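Local coordinates for protein transcriptional activator of comK gene (Bacillus halodurans, PDB 2HQB) that probably activates transcription of the comK gene and, as a lipoprotein of the BMP family with a substrate-binding-protein fold, may bind a small ligand, at residues 36-41 with 240-245; 110-115 with 258-263; 136-141 with 208-213. One frame throughout, in Å; residues are numbered along the deposited sequence.

Contact 1 of 3, residues 36-41 with 240-245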
loop_
_atom_site.group_PDB
_atom_site.type_symbol
_atom_site.label_atom_id
_atom_site.label_comp_id
_atom_site.label_asym_id
_atom_site.label_seq_id
_atom_site.Cartn_x
_atom_site.Cartn_y
_atom_site.Cartn_z
ATOM N N LEU A 36 -17.102 -7.430 -12.156
ATOM C CA LEU A 36 -17.304 -8.853 -12.435
ATOM C C LEU A 36 -18.804 -8.932 -12.119
ATOM O O LEU A 36 -19.402 -7.923 -11.732
ATOM C CB LEU A 36 -16.459 -9.726 -11.491
ATOM C CG LEU A 36 -14.966 -9.359 -11.546
ATOM C CD1 LEU A 36 -14.115 -10.384 -10.811
ATOM C CD2 LEU A 36 -14.526 -9.262 -12.983
ATOM N N ASP A 37 -19.437 -10.084 -12.226
ATOM C CA ASP A 37 -20.881 -10.090 -11.989
ATOM C C ASP A 37 -21.281 -10.933 -10.797
ATOM O O ASP A 37 -22.325 -11.565 -10.786
ATOM C CB ASP A 37 -21.565 -10.629 -13.244
ATOM C CG ASP A 37 -22.915 -10.011 -13.489
ATOM O OD1 ASP A 37 -23.430 -9.328 -12.569
ATOM O OD2 ASP A 37 -23.447 -10.235 -14.605
ATOM N N VAL A 38 -20.463 -10.920 -9.770
ATOM C CA VAL A 38 -20.745 -11.764 -8.639
ATOM C C VAL A 38 -21.449 -11.091 -7.485
ATOM O O VAL A 38 -21.644 -9.903 -7.469
ATOM C CB VAL A 38 -19.428 -12.452 -8.171
ATOM C CG1 VAL A 38 -18.695 -13.025 -9.391
ATOM C CG2 VAL A 38 -18.524 -11.465 -7.442
ATOM N N ASP A 39 -21.877 -11.893 -6.538
ATOM C CA ASP A 39 -22.538 -11.384 -5.366
ATOM C C ASP A 39 -21.439 -11.284 -4.300
ATOM O O ASP A 39 -20.619 -12.203 -4.096
ATOM C CB ASP A 39 -23.664 -12.333 -4.962
ATOM C CG ASP A 39 -24.991 -11.922 -5.543
ATOM O OD1 ASP A 39 -25.012 -11.212 -6.584
ATOM O OD2 ASP A 39 -26.023 -12.315 -4.959
ATOM N N VAL A 40 -21.435 -10.154 -3.617
ATOM C CA VAL A 40 -20.415 -9.854 -2.641
ATOM C C VAL A 40 -20.985 -9.799 -1.232
ATOM O O VAL A 40 -22.143 -9.452 -1.058
ATOM C CB VAL A 40 -19.798 -8.524 -3.093
ATOM C CG1 VAL A 40 -19.882 -7.515 -2.027
ATOM C CG2 VAL A 40 -18.415 -8.749 -3.597
ATOM N N VAL A 41 -20.198 -10.187 -0.233
ATOM C CA VAL A 41 -20.637 -10.124 1.167
ATOM C C VAL A 41 -19.460 -9.758 2.054
ATOM O O VAL A 41 -18.360 -10.295 1.906
ATOM C CB VAL A 41 -21.176 -11.437 1.683
ATOM C CG1 VAL A 41 -21.706 -11.242 3.093
ATOM C CG2 VAL A 41 -22.225 -11.949 0.764
ATOM N N ARG A 240 -8.937 -13.723 -11.821
ATOM C CA ARG A 240 -8.188 -14.925 -12.145
ATOM C C ARG A 240 -8.857 -16.122 -11.498
ATOM O O ARG A 240 -8.899 -17.205 -12.071
ATOM C CB ARG A 240 -6.732 -14.818 -11.694
ATOM C CG ARG A 240 -5.978 -13.772 -12.481
ATOM C CD ARG A 240 -4.497 -13.998 -12.405
ATOM N NE ARG A 240 -4.036 -14.868 -13.480
ATOM C CZ ARG A 240 -2.784 -15.289 -13.621
ATOM N NH1 ARG A 240 -1.848 -14.931 -12.752
ATOM N NH2 ARG A 240 -2.465 -16.058 -14.644
ATOM N N PHE A 241 -9.411 -15.934 -10.312
ATOM C CA PHE A 241 -10.062 -17.049 -9.653
ATOM C C PHE A 241 -11.290 -17.489 -10.436
ATOM O O PHE A 241 -11.743 -18.634 -10.339
ATOM C CB PHE A 241 -10.488 -16.688 -8.248
ATOM C CG PHE A 241 -11.236 -17.776 -7.565
ATOM C CD1 PHE A 241 -10.572 -18.928 -7.140
ATOM C CD2 PHE A 241 -12.626 -17.665 -7.357
ATOM C CE1 PHE A 241 -11.285 -19.974 -6.503
ATOM C CE2 PHE A 241 -13.363 -18.694 -6.720
ATOM C CZ PHE A 241 -12.688 -19.854 -6.288
ATOM N N GLN A 242 -11.846 -16.574 -11.206
ATOM C CA GLN A 242 -13.016 -16.908 -11.991
ATOM C C GLN A 242 -12.539 -17.649 -13.247
ATOM O O GLN A 242 -13.118 -18.651 -13.639
ATOM C CB GLN A 242 -13.770 -15.616 -12.346
ATOM C CG GLN A 242 -15.197 -15.806 -12.846
ATOM C CD GLN A 242 -15.947 -14.494 -12.991
ATOM O OE1 GLN A 242 -15.376 -13.481 -13.448
ATOM N NE2 GLN A 242 -17.241 -14.505 -12.621
ATOM N N GLU A 243 -11.460 -17.154 -13.843
ATOM C CA GLU A 243 -10.870 -17.733 -15.047
ATOM C C GLU A 243 -10.035 -18.962 -14.677
ATOM O O GLU A 243 -9.096 -19.342 -15.401
ATOM C CB GLU A 243 -9.977 -16.689 -15.742
ATOM C CG GLU A 243 -10.680 -15.363 -16.082
ATOM C CD GLU A 243 -9.755 -14.357 -16.773
ATOM O OE1 GLU A 243 -10.264 -13.421 -17.430
ATOM O OE2 GLU A 243 -8.515 -14.495 -16.652
ATOM N N GLY A 244 -10.379 -19.578 -13.547
ATOM C CA GLY A 244 -9.634 -20.738 -13.093
ATOM C C GLY A 244 -8.123 -20.551 -12.977
ATOM O O GLY A 244 -7.450 -21.414 -12.424
ATOM N N LYS A 245 -7.590 -19.429 -13.466
ATOM C CA LYS A 245 -6.158 -19.172 -13.426
ATOM C C LYS A 245 -5.575 -18.438 -12.177
ATOM O O LYS A 245 -4.719 -17.570 -12.340
ATOM C CB LYS A 245 -5.780 -18.410 -14.700
ATOM C CG LYS A 245 -4.276 -18.466 -15.087
ATOM C CD LYS A 245 -3.979 -17.710 -16.418
ATOM C CE LYS A 245 -2.508 -17.822 -16.876
ATOM N NZ LYS A 245 -2.174 -16.752 -17.879
#
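The side-chain amide of Gln242 is met by two aliphatic groups of the facing segment, one at each polar atom. NE2 of Gln242 lies 3.8 Å from CG1 of Val38, the nearest approach of the pair, and OE1 of Gln242 stands 4.3 Å from CD1 of Leu36. Both are van der Waals distances, so the amide's two polar atoms meet methyl groups rather than polar partners in this pair of segments. The torsions explain how a single residue spans the gap: CG of Gln242 is anti to its backbone N (chi1 -165°) and the chain stays extended beyond it (chi2 172°), carrying the amide well forward of a backbone that never comes close. Even the nearest alpha carbons, those of Leu36 and Gln242, are 9.1 Å apart. The chains of Val38 and Gln242 pass alongside one another, pointing opposite ways, and the valine uses CG1, the branch lying beside its backbone N. Leu36 offers the end of one branch. In the fold, the two segments are the approaches to the two outermost strands of the six-stranded parallel sheet: 36-38 joins helix 23-35 to strand 39-43 within a beta-alpha-beta crossover, and 240-245 follows helix 230-240 ahead of strand 249-253. Because the strands are parallel, both approaches lie at the end of the sheet where its strands begin. Only 104 Å² is buried, summed over both sides, which marks a light contact at the periphery, with Gln242 exposed and Val38 buried. Val38 also packs on Ile32 of helix 23-35 and on Val8 of strand 7-11, and its carbonyl O is hydrogen-bonded to ND1 of His33. On the other segment, the ring of Phe241 meets that of His89, at the start of a central strand of the same sheet.

Contact 2 of 3, residues 110-115 with 258-263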
loop_
_atom_site.group_PDB
_atom_site.type_symbol
_atom_site.label_atom_id
_atom_site.label_comp_id
_atom_site.label_asym_id
_atom_site.label_seq_id
_atom_site.Cartn_x
_atom_site.Cartn_y
_atom_site.Cartn_z
ATOM N N TYR A 110 9.945 -1.390 -2.254
ATOM C CA TYR A 110 11.168 -0.674 -2.628
ATOM C C TYR A 110 11.020 0.245 -3.849
ATOM O O TYR A 110 11.297 1.441 -3.756
ATOM C CB TYR A 110 12.291 -1.670 -2.879
ATOM C CG TYR A 110 13.646 -1.041 -3.124
ATOM C CD1 TYR A 110 14.484 -0.658 -2.061
ATOM C CD2 TYR A 110 14.084 -0.800 -4.425
ATOM C CE1 TYR A 110 15.725 -0.046 -2.306
ATOM C CE2 TYR A 110 15.310 -0.192 -4.678
ATOM C CZ TYR A 110 16.114 0.187 -3.630
ATOM O OH TYR A 110 17.258 0.865 -3.937
ATOM N N ALA A 111 10.584 -0.301 -4.985
ATOM C CA ALA A 111 10.423 0.496 -6.206
ATOM C C ALA A 111 9.731 1.822 -5.992
ATOM O O ALA A 111 10.332 2.889 -6.131
ATOM C CB ALA A 111 9.658 -0.283 -7.253
HETATM N N MSE A 112 8.452 1.755 -5.653
HETATM C CA MSE A 112 7.683 2.972 -5.458
HETATM C C MSE A 112 8.365 3.969 -4.545
HETATM O O MSE A 112 8.253 5.160 -4.757
HETATM C CB MSE A 112 6.284 2.646 -4.921
HETATM C CG MSE A 112 6.170 2.457 -3.407
HETATM SE SE MSE A 112 4.341 1.882 -2.880
HETATM C CE MSE A 112 4.668 1.704 -0.984
ATOM N N GLY A 113 9.077 3.493 -3.537
ATOM C CA GLY A 113 9.729 4.410 -2.624
ATOM C C GLY A 113 10.882 5.130 -3.282
ATOM O O GLY A 113 11.137 6.309 -3.035
ATOM N N TYR A 114 11.576 4.393 -4.136
ATOM C CA TYR A 114 12.709 4.911 -4.847
ATOM C C TYR A 114 12.247 6.075 -5.709
ATOM O O TYR A 114 12.616 7.227 -5.473
ATOM C CB TYR A 114 13.285 3.783 -5.678
ATOM C CG TYR A 114 14.653 4.043 -6.253
ATOM C CD1 TYR A 114 15.805 3.888 -5.479
ATOM C CD2 TYR A 114 14.795 4.415 -7.582
ATOM C CE1 TYR A 114 17.057 4.094 -6.022
ATOM C CE2 TYR A 114 16.034 4.623 -8.129
ATOM C CZ TYR A 114 17.160 4.459 -7.355
ATOM O OH TYR A 114 18.380 4.627 -7.959
ATOM N N PHE A 115 11.426 5.778 -6.706
ATOM C CA PHE A 115 10.911 6.807 -7.602
ATOM C C PHE A 115 10.298 7.987 -6.868
ATOM O O PHE A 115 10.412 9.128 -7.330
ATOM C CB PHE A 115 9.873 6.199 -8.542
ATOM C CG PHE A 115 10.403 5.077 -9.341
ATOM C CD1 PHE A 115 11.473 5.284 -10.193
ATOM C CD2 PHE A 115 9.914 3.803 -9.168
ATOM C CE1 PHE A 115 12.055 4.243 -10.853
ATOM C CE2 PHE A 115 10.494 2.740 -9.832
ATOM C CZ PHE A 115 11.575 2.963 -10.678
ATOM N N GLY A 258 1.132 -3.743 -12.624
ATOM C CA GLY A 258 0.112 -2.703 -12.815
ATOM C C GLY A 258 -0.756 -2.240 -11.641
ATOM O O GLY A 258 -1.729 -1.497 -11.820
ATOM N N VAL A 259 -0.403 -2.659 -10.431
ATOM C CA VAL A 259 -1.181 -2.289 -9.282
ATOM C C VAL A 259 -0.348 -1.481 -8.314
ATOM O O VAL A 259 -0.635 -1.417 -7.104
ATOM C CB VAL A 259 -1.758 -3.529 -8.614
ATOM C CG1 VAL A 259 -2.668 -4.222 -9.565
ATOM C CG2 VAL A 259 -0.656 -4.446 -8.187
ATOM N N VAL A 260 0.702 -0.879 -8.859
ATOM C CA VAL A 260 1.575 -0.009 -8.081
ATOM C C VAL A 260 1.982 1.108 -9.005
ATOM O O VAL A 260 2.347 0.865 -10.158
ATOM C CB VAL A 260 2.838 -0.696 -7.608
ATOM C CG1 VAL A 260 3.801 0.335 -7.071
ATOM C CG2 VAL A 260 2.505 -1.685 -6.522
ATOM N N SER A 261 1.931 2.332 -8.503
ATOM C CA SER A 261 2.280 3.472 -9.327
ATOM C C SER A 261 2.691 4.724 -8.547
ATOM O O SER A 261 2.994 4.670 -7.350
ATOM C CB SER A 261 1.077 3.802 -10.193
ATOM O OG SER A 261 -0.043 4.050 -9.367
ATOM N N LEU A 262 2.712 5.848 -9.258
ATOM C CA LEU A 262 3.005 7.133 -8.660
ATOM C C LEU A 262 1.747 7.959 -8.873
ATOM O O LEU A 262 1.032 7.754 -9.852
ATOM C CB LEU A 262 4.184 7.825 -9.341
ATOM C CG LEU A 262 5.593 7.439 -8.923
ATOM C CD1 LEU A 262 6.494 8.574 -9.293
ATOM C CD2 LEU A 262 5.685 7.221 -7.448
ATOM N N GLY A 263 1.487 8.886 -7.955
ATOM C CA GLY A 263 0.308 9.720 -8.055
ATOM C C GLY A 263 0.488 10.918 -8.965
ATOM O O GLY A 263 1.619 11.267 -9.323
#
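In the two-lobed type I periplasmic-binding-protein fold, the chain passes between lobes three times, and here the elements that follow two of those passages pack together: the first turns of helix 110-122, entered from strand 102-107, lie against strand 260-262, reached after strand 249-253. The helix and strand segments run almost parallel, 5° apart in their N-to-C directions, with axes 8.7 Å from each other at closest approach. That geometry lets residues one helical turn apart, Met112 and Phe115, meet residues two apart on the strand, Val260 and Leu262. CB of Met112, a selenomethionine, touches CG1 of Val260 at 4.0 Å, and CB of Phe115 touches CD1 of Leu262 at 4.2 Å. In both helical residues the first side-chain carbon does the work while the far end turns elsewhere. CG of Met112 sits between the backbone N and the carbonyl carbon (chi1 84°), and the extended chain carries the far end of the side chain to Thr226 and Gln228 on strand 222-228 and, through CE, to Glu140 on helix 139-150. The Phe115 ring meets Phe255 edge-to-face, and its side chain touches Ala280 and Ile281 of helix 271-286; Ile281 and Ile277 also contact Leu262. Strand 260-262 is the outermost, antiparallel member of the mixed sheet, paired with 222-228, so helix 110-122 covers the sheet at this margin. The interface is apolar and buried, 182 Å² over both sides. Leu262 reaches the helix with both branches: while CD1 meets Phe115, CD2 approaches the carbonyl O of Met112 to 4.3 Å.

Contact 3 of 3, residues 136-141 with 208-213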
loop_
_atom_site.group_PDB
_atom_site.type_symbol
_atom_site.label_atom_id
_atom_site.label_comp_id
_atom_site.label_asym_id
_atom_site.label_seq_id
_atom_site.Cartn_x
_atom_site.Cartn_y
_atom_site.Cartn_z
ATOM N N PRO A 136 11.436 -0.340 10.424
ATOM C CA PRO A 136 12.625 -0.493 9.585
ATOM C C PRO A 136 12.461 -1.486 8.433
ATOM O O PRO A 136 13.057 -1.317 7.359
ATOM C CB PRO A 136 13.669 -0.944 10.573
ATOM C CG PRO A 136 13.182 -0.401 11.870
ATOM C CD PRO A 136 11.739 -0.718 11.811
ATOM N N TRP A 137 11.645 -2.510 8.652
ATOM C CA TRP A 137 11.432 -3.492 7.617
ATOM C C TRP A 137 10.577 -3.000 6.440
ATOM O O TRP A 137 10.284 -3.753 5.519
ATOM C CB TRP A 137 10.827 -4.746 8.218
ATOM C CG TRP A 137 9.546 -4.543 8.953
ATOM C CD1 TRP A 137 9.365 -4.506 10.310
ATOM C CD2 TRP A 137 8.254 -4.393 8.375
ATOM N NE1 TRP A 137 8.038 -4.351 10.604
ATOM C CE2 TRP A 137 7.334 -4.276 9.434
ATOM C CE3 TRP A 137 7.784 -4.344 7.059
ATOM C CZ2 TRP A 137 5.975 -4.113 9.221
ATOM C CZ3 TRP A 137 6.446 -4.182 6.849
ATOM C CH2 TRP A 137 5.549 -4.069 7.924
ATOM N N GLN A 138 10.177 -1.734 6.458
ATOM C CA GLN A 138 9.376 -1.211 5.357
ATOM C C GLN A 138 10.275 -0.928 4.146
ATOM O O GLN A 138 11.130 -0.035 4.182
ATOM C CB GLN A 138 8.630 0.068 5.797
ATOM C CG GLN A 138 7.485 -0.182 6.777
ATOM C CD GLN A 138 6.762 1.077 7.237
ATOM O OE1 GLN A 138 6.351 1.925 6.433
ATOM N NE2 GLN A 138 6.586 1.194 8.542
ATOM N N PRO A 139 10.112 -1.702 3.061
ATOM C CA PRO A 139 10.896 -1.538 1.839
ATOM C C PRO A 139 10.949 -0.095 1.388
ATOM O O PRO A 139 12.031 0.415 1.117
ATOM C CB PRO A 139 10.163 -2.432 0.858
ATOM C CG PRO A 139 9.832 -3.565 1.708
ATOM C CD PRO A 139 9.238 -2.877 2.924
ATOM N N GLU A 140 9.784 0.554 1.310
ATOM C CA GLU A 140 9.684 1.960 0.915
ATOM C C GLU A 140 10.772 2.835 1.569
ATOM O O GLU A 140 11.257 3.796 0.954
ATOM C CB GLU A 140 8.325 2.540 1.323
ATOM C CG GLU A 140 7.139 1.563 1.317
ATOM C CD GLU A 140 6.856 0.893 2.669
ATOM O OE1 GLU A 140 6.902 1.590 3.708
ATOM O OE2 GLU A 140 6.562 -0.330 2.687
ATOM N N VAL A 141 11.143 2.523 2.814
ATOM C CA VAL A 141 12.149 3.334 3.476
ATOM C C VAL A 141 13.486 3.295 2.714
ATOM O O VAL A 141 14.094 4.339 2.500
ATOM C CB VAL A 141 12.355 2.915 4.962
ATOM C CG1 VAL A 141 13.324 3.875 5.667
ATOM C CG2 VAL A 141 11.040 2.932 5.680
ATOM N N ILE A 208 5.126 13.513 0.241
ATOM C CA ILE A 208 4.900 12.456 -0.759
ATOM C C ILE A 208 3.718 11.610 -0.249
ATOM O O ILE A 208 3.739 11.135 0.892
ATOM C CB ILE A 208 6.117 11.496 -0.950
ATOM C CG1 ILE A 208 7.337 12.254 -1.482
ATOM C CG2 ILE A 208 5.751 10.404 -1.952
ATOM C CD1 ILE A 208 7.091 12.958 -2.773
ATOM N N GLY A 209 2.686 11.446 -1.079
ATOM C CA GLY A 209 1.536 10.644 -0.687
ATOM C C GLY A 209 1.852 9.173 -0.392
ATOM O O GLY A 209 2.779 8.583 -0.957
ATOM N N TYR A 210 1.057 8.569 0.486
ATOM C CA TYR A 210 1.256 7.178 0.867
ATOM C C TYR A 210 0.053 6.267 0.609
ATOM O O TYR A 210 -1.033 6.515 1.121
ATOM C CB TYR A 210 1.613 7.093 2.354
ATOM C CG TYR A 210 2.149 5.744 2.741
ATOM C CD1 TYR A 210 3.368 5.287 2.200
ATOM C CD2 TYR A 210 1.451 4.914 3.632
ATOM C CE1 TYR A 210 3.888 4.046 2.532
ATOM C CE2 TYR A 210 1.959 3.647 3.975
ATOM C CZ TYR A 210 3.191 3.222 3.411
ATOM O OH TYR A 210 3.718 1.973 3.698
ATOM N N VAL A 211 0.275 5.203 -0.162
ATOM C CA VAL A 211 -0.745 4.202 -0.488
ATOM C C VAL A 211 -1.968 4.724 -1.225
ATOM O O VAL A 211 -2.692 3.948 -1.817
ATOM C CB VAL A 211 -1.175 3.435 0.783
ATOM C CG1 VAL A 211 -2.199 2.414 0.464
ATOM C CG2 VAL A 211 0.046 2.732 1.398
ATOM N N GLY A 212 -2.186 6.037 -1.221
ATOM C CA GLY A 212 -3.327 6.611 -1.915
ATOM C C GLY A 212 -2.909 7.790 -2.787
ATOM O O GLY A 212 -1.892 8.418 -2.544
ATOM N N ASP A 213 -3.699 8.132 -3.797
ATOM C CA ASP A 213 -3.336 9.251 -4.656
ATOM C C ASP A 213 -3.115 10.551 -3.918
ATOM O O ASP A 213 -2.465 11.455 -4.457
ATOM C CB ASP A 213 -4.353 9.484 -5.731
ATOM C CG ASP A 213 -3.880 10.486 -6.726
ATOM O OD1 ASP A 213 -2.841 10.219 -7.362
ATOM O OD2 ASP A 213 -4.542 11.542 -6.868
#
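Tyr210 reaches out of strand 206-211 to lay its hydroxyl against the carboxylate of Glu140, on the first turn of helix 139-150. The link is a weak hydrogen bond from OH of Tyr210 to OE1 of Glu140, 3.2 Å long. OE1 comes to the edge of the ring, near its plane, on the CE1 side: CE1 of Tyr210 is 4.1 Å from OE1 of Glu140. The side chains meet nearly perpendicular to one another, and the carboxylate plane is turned 62° from the ring plane, so the groups are not stacked. OE2 of Glu140 is further away, at 3.8 Å from OH of Tyr210, consistent with OE1 as the acceptor. The torsions account for the meeting. CG of Tyr210 is anti to its backbone N (chi1 -166°), which sends the ring off the strand, whereas the Glu140 chain bends at chi2 (93°) to bring its carboxylate round to the phenol. With the nearest alpha carbons, of Glu140 and Tyr210, 9.9 Å apart, side chains rather than backbone bridge the helix and the strand. The site lies within the lobe built on the mixed sheet, where strands 128-133 and 206-211 are separated by 184-186; Tyr186 of that middle strand also packs against Glu140, and Thr226 of strand 222-228 touches Tyr210. Since all of this is buried, the phenol O-H would offset part of the cost of placing a carboxylate there, and the nearby helix N-terminus probably adds to the stabilisation of negative charge on Glu140.

Contacts 2 and 3 belong to the lobe built on the mixed sheet, their centres about 9 Å apart; contact 1 lies in the lobe of the parallel sheet, with its centre about 27 Å from that of contact 2 and 30 Å from that of contact 3. The neighbours touch directly: CE of Met112 packs on CG of Glu140, linking helices 110-122 and 139-150. Along the chain, contact 3 is nested inside the loops closed by contacts 1 and 2, while the segments of those two alternate. Such interleaving follows from a chain that passes repeatedly between lobes, so each lobe is assembled from sequence-distant pieces.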